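Gdp-l-fucose synthetase (Naegleria fowleri, PDB 6AQZ) probably catalyses the last, NADPH-dependent epimerisation and reduction that yields GDP-L-fucose, and binds NADP in a Rossmann-type domain. Local coordinates at residues Thr20-Gln23 / Asp24-Ile27; Met164-Met167 / Leu168-Tyr172. All coordinates share one frame; numbering follows the deposited sequence.

In the fold
Both contacts are local, each made within one continuous run of the chain, and they lie in different parts of the Rossmann-type domain, one before a strand and one on a helix. Contact 1 (20-27) is the turn that leads into strand 26-30, after which the chain passes to the probable glycine-rich dinucleotide motif at G32, G34 and G37. Contact 2 (164-172) lies along helix 156-179, where the side chain of L165 comes to about 6 Å from the bound NADP and W171 meets the second subunit. The centres of the two contacts are 25 Å apart and their nearest atoms about 16 Å, with no touch.

Contact 1. Residues Thr20-Gln23 / Asp24-Ile27; sequences TLTQ and DDVI
With chi1 of D25 at -74°, its CG stands anti to its own carbonyl carbon, and the carboxylate reaches back across the turn to T22. In T22 itself chi1 is 90°, which puts CG2 beside the backbone N and leaves OG1 on the side where the chain turns. D25 OD2 accepts the amide N of T22 at 2.8 Å in a nearly straight bond (169°), met on the anti side of the carboxylate, a little out of its plane. The same oxygen lies 3.2 Å from L21 CA, close to the L21 backbone. In the reverse direction the amide N of D25 bonds to T22 O at 3.2 Å, from well above the carbonyl plane, and so the two residues are tied twice. This is a type I beta turn from T22 to D25, which delivers the chain into strand 26-30 of the Rossmann-type sheet. Threonine suits its first position because T22 OG1 also accepts the amide N of D24, at 2.9 Å, an ST turn laid on the beta turn. Aspartate suits the last: short enough to bond the backbone at OD2, it still offers OD1 to T79 OG1, so both oxygens of this buried side chain have partners. On the apolar side of the turn, L21 CD2 and I27 CD1 meet tip to tip at 3.7 Å. Branched apolar side chains are apt here, since both residues also pack on W53 of the neighbouring strand 52-55, while the backbone of I27 bonds with K52 and V54.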
loop_
_atom_site.group_PDB
_atom_site.type_symbol
_atom_site.label_atom_id
_atom_site.label_comp_id
_atom_site.label_asym_id
_atom_site.label_seq_id
_atom_site.Cartn_x
_atom_site.Cartn_y
_atom_site.Cartn_z
ATOM N N THR A 20 -29.671 -2.371 -17.003
ATOM C CA THR A 20 -30.955 -1.751 -16.702
ATOM C C THR A 20 -31.334 -2.148 -15.283
ATOM O O THR A 20 -31.533 -3.334 -14.998
ATOM C CB THR A 20 -32.053 -2.184 -17.681
ATOM O OG1 THR A 20 -32.470 -3.525 -17.379
ATOM C CG2 THR A 20 -31.565 -2.126 -19.136
ATOM N N LEU A 21 -31.414 -1.164 -14.397
ATOM C CA LEU A 21 -31.782 -1.435 -13.016
ATOM C C LEU A 21 -33.291 -1.661 -12.909
ATOM O O LEU A 21 -34.084 -1.081 -13.660
ATOM C CB LEU A 21 -31.347 -0.283 -12.105
ATOM C CG LEU A 21 -29.887 -0.159 -11.643
ATOM C CD1 LEU A 21 -28.939 -0.191 -12.806
ATOM C CD2 LEU A 21 -29.673 1.133 -10.862
ATOM N N THR A 22 -33.682 -2.517 -11.969
ATOM C CA THR A 22 -35.086 -2.807 -11.701
ATOM C C THR A 22 -35.404 -2.419 -10.262
ATOM O O THR A 22 -34.547 -1.948 -9.509
ATOM C CB THR A 22 -35.430 -4.280 -11.915
ATOM O OG1 THR A 22 -35.239 -4.990 -10.686
ATOM C CG2 THR A 22 -34.560 -4.888 -12.998
ATOM N N GLN A 23 -36.669 -2.585 -9.895
ATOM C CA GLN A 23 -37.069 -2.240 -8.542
ATOM C C GLN A 23 -36.455 -3.162 -7.508
ATOM O O GLN A 23 -36.374 -2.786 -6.337
ATOM C CB GLN A 23 -38.594 -2.236 -8.416
ATOM C CG GLN A 23 -39.287 -1.176 -9.275
ATOM C CD GLN A 23 -38.680 0.233 -9.163
ATOM O OE1 GLN A 23 -37.913 0.555 -8.241
ATOM N NE2 GLN A 23 -39.035 1.083 -10.122
ATOM N N ASP A 24 -35.983 -4.335 -7.918
ATOM C CA ASP A 24 -35.388 -5.263 -6.971
ATOM C C ASP A 24 -33.941 -4.924 -6.649
ATOM O O ASP A 24 -33.379 -5.503 -5.713
ATOM C CB ASP A 24 -35.483 -6.693 -7.502
ATOM C CG ASP A 24 -36.798 -7.345 -7.150
ATOM O OD1 ASP A 24 -37.228 -7.196 -5.979
ATOM O OD2 ASP A 24 -37.410 -7.987 -8.037
ATOM N N ASP A 25 -33.338 -3.989 -7.373
ATOM C CA ASP A 25 -31.949 -3.657 -7.138
ATOM C C ASP A 25 -31.819 -2.737 -5.941
ATOM O O ASP A 25 -32.637 -1.836 -5.730
ATOM C CB ASP A 25 -31.342 -2.964 -8.356
ATOM C CG ASP A 25 -31.079 -3.904 -9.488
ATOM O OD1 ASP A 25 -30.433 -4.955 -9.255
ATOM O OD2 ASP A 25 -31.524 -3.585 -10.609
ATOM N N VAL A 26 -30.737 -2.933 -5.202
ATOM C CA VAL A 26 -30.394 -2.132 -4.041
ATOM C C VAL A 26 -29.014 -1.581 -4.335
ATOM O O VAL A 26 -28.083 -2.353 -4.583
ATOM C CB VAL A 26 -30.383 -2.974 -2.752
ATOM C CG1 VAL A 26 -30.150 -2.107 -1.538
ATOM C CG2 VAL A 26 -31.654 -3.798 -2.613
ATOM N N ILE A 27 -28.879 -0.259 -4.322
ATOM C CA ILE A 27 -27.608 0.381 -4.622
ATOM C C ILE A 27 -27.143 1.083 -3.362
ATOM O O ILE A 27 -27.769 2.055 -2.925
ATOM C CB ILE A 27 -27.696 1.379 -5.783
ATOM C CG1 ILE A 27 -28.267 0.736 -7.049
ATOM C CG2 ILE A 27 -26.311 1.961 -6.061
ATOM C CD1 ILE A 27 -29.828 0.814 -7.158
#

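Contact 2. Residues Met164-Met167 / Leu168-Tyr172; sequences MLDM and LGRWY
D166 and R170, one helical turn apart, join in a salt bridge in which a single carboxylate oxygen serves two nitrogens. D166 OD2 takes R170 NE at 3.0 Å, from above the carboxylate plane, and R170 NH2 at 3.1 Å, on its syn lone pair. Both bonds lie in the guanidinium plane, yet the carboxylate is turned 88° against it. The same OD2 also accepts H147 NE2, giving it three donors, a setting that would be expected to favour the charged form of the aspartate. Arginine fits because its remaining nitrogen, NH1, has E258 OE2 for a partner, so that its charge is shared between two acids. The arm is extended through chi2 and chi3 (173° and -174°), which carries the guanidinium back along the helix to D166.

The main chain is satisfied by i to i+4 bonds: M164 O by L168 N at 2.8 Å, L165 O by G169 N, D166 O by R170 N, and M167 O by W171 N. M167 O lies over one face of the W171 ring. Beside it, M167 CB makes a CH-pi contact 3.7 Å from the centroid of the six-membered ring, while the bent tail brings CE to 3.5 Å from W171 CZ2 and M167 SD obliquely to 5.3 Å from that centroid. The flexible methionine can thus follow the broad indole, whose NE1 is bonded to N156 OD1 of the second subunit. A helix of the Rossmann-type domain here combines an i to i+4 salt bridge with a Met-aromatic pair at the subunit interface.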
loop_
_atom_site.group_PDB
_atom_site.type_symbol
_atom_site.label_atom_id
_atom_site.label_comp_id
_atom_site.label_asym_id
_atom_site.label_seq_id
_atom_site.Cartn_x
_atom_site.Cartn_y
_atom_site.Cartn_z
ATOM N N MET A 164 -3.820 1.273 -3.111
ATOM C CA MET A 164 -4.138 -0.061 -2.612
ATOM C C MET A 164 -5.636 -0.377 -2.695
ATOM O O MET A 164 -6.004 -1.557 -2.719
ATOM C CB MET A 164 -3.602 -0.195 -1.183
ATOM C CG MET A 164 -2.055 -0.117 -1.098
ATOM S SD MET A 164 -1.230 -1.279 -2.256
ATOM C CE MET A 164 -0.576 -0.174 -3.505
ATOM N N LEU A 165 -6.497 0.645 -2.783
ATOM C CA LEU A 165 -7.907 0.423 -3.105
ATOM C C LEU A 165 -8.058 -0.089 -4.536
ATOM O O LEU A 165 -8.828 -1.023 -4.796
ATOM C CB LEU A 165 -8.712 1.715 -2.871
ATOM C CG LEU A 165 -10.136 1.954 -3.424
ATOM C CD1 LEU A 165 -11.106 0.878 -2.960
ATOM C CD2 LEU A 165 -10.670 3.347 -2.966
ATOM N N ASP A 166 -7.317 0.510 -5.468
ATOM C CA ASP A 166 -7.286 0.016 -6.832
ATOM C C ASP A 166 -6.761 -1.416 -6.884
ATOM O O ASP A 166 -7.366 -2.281 -7.543
ATOM C CB ASP A 166 -6.440 0.946 -7.702
ATOM C CG ASP A 166 -6.129 0.334 -9.078
ATOM O OD1 ASP A 166 -7.076 0.096 -9.846
ATOM O OD2 ASP A 166 -4.939 0.101 -9.399
ATOM N N MET A 167 -5.637 -1.695 -6.187
ATOM C CA MET A 167 -5.070 -3.052 -6.227
ATOM C C MET A 167 -6.017 -4.057 -5.595
ATOM O O MET A 167 -6.247 -5.131 -6.154
ATOM C CB MET A 167 -3.707 -3.140 -5.528
ATOM C CG MET A 167 -2.542 -2.465 -6.244
ATOM S SD MET A 167 -2.380 -2.967 -7.981
ATOM C CE MET A 167 -2.183 -4.754 -7.853
ATOM N N LEU A 168 -6.625 -3.707 -4.457
ATOM C CA LEU A 168 -7.513 -4.659 -3.801
ATOM C C LEU A 168 -8.670 -5.058 -4.708
ATOM O O LEU A 168 -9.097 -6.219 -4.699
ATOM C CB LEU A 168 -8.042 -4.075 -2.486
ATOM C CG LEU A 168 -8.920 -5.086 -1.727
ATOM C CD1 LEU A 168 -8.201 -6.431 -1.544
ATOM C CD2 LEU A 168 -9.387 -4.509 -0.382
ATOM N N GLY A 169 -9.176 -4.113 -5.517
ATOM C CA GLY A 169 -10.213 -4.441 -6.486
ATOM C C GLY A 169 -9.726 -5.427 -7.539
ATOM O O GLY A 169 -10.456 -6.336 -7.950
ATOM N N ARG A 170 -8.502 -5.230 -8.030
ATOM C CA ARG A 170 -7.979 -6.164 -9.017
ATOM C C ARG A 170 -7.857 -7.561 -8.419
ATOM O O ARG A 170 -8.233 -8.555 -9.053
ATOM C CB ARG A 170 -6.630 -5.668 -9.528
ATOM C CG ARG A 170 -6.668 -4.274 -10.128
ATOM C CD ARG A 170 -5.245 -3.823 -10.435
ATOM N NE ARG A 170 -5.194 -2.440 -10.877
ATOM C CZ ARG A 170 -5.154 -2.054 -12.146
ATOM N NH1 ARG A 170 -5.144 -2.972 -13.136
ATOM N NH2 ARG A 170 -5.096 -0.751 -12.420
ATOM N N TRP A 171 -7.402 -7.638 -7.167
ATOM C CA TRP A 171 -7.246 -8.919 -6.494
ATOM C C TRP A 171 -8.602 -9.568 -6.221
ATOM O O TRP A 171 -8.748 -10.785 -6.361
ATOM C CB TRP A 171 -6.460 -8.709 -5.196
ATOM C CG TRP A 171 -5.061 -8.251 -5.446
ATOM C CD1 TRP A 171 -4.274 -8.593 -6.511
ATOM C CD2 TRP A 171 -4.278 -7.351 -4.641
ATOM N NE1 TRP A 171 -3.053 -7.980 -6.410
ATOM C CE2 TRP A 171 -3.021 -7.215 -5.274
ATOM C CE3 TRP A 171 -4.516 -6.649 -3.454
ATOM C CZ2 TRP A 171 -2.001 -6.421 -4.756
ATOM C CZ3 TRP A 171 -3.505 -5.852 -2.944
ATOM C CH2 TRP A 171 -2.262 -5.743 -3.597
ATOM N N TYR A 172 -9.618 -8.774 -5.872
ATOM C CA TYR A 172 -10.941 -9.374 -5.702
ATOM C C TYR A 172 -11.539 -9.807 -7.037
ATOM O O TYR A 172 -12.309 -10.771 -7.069
ATOM C CB TYR A 172 -11.913 -8.430 -4.978
ATOM C CG TYR A 172 -11.932 -8.647 -3.480
ATOM C CD1 TYR A 172 -12.144 -9.917 -2.951
ATOM C CD2 TYR A 172 -11.758 -7.580 -2.591
ATOM C CE1 TYR A 172 -12.166 -10.120 -1.591
ATOM C CE2 TYR A 172 -11.781 -7.776 -1.226
ATOM C CZ TYR A 172 -11.993 -9.041 -0.738
ATOM O OH TYR A 172 -12.014 -9.228 0.615
#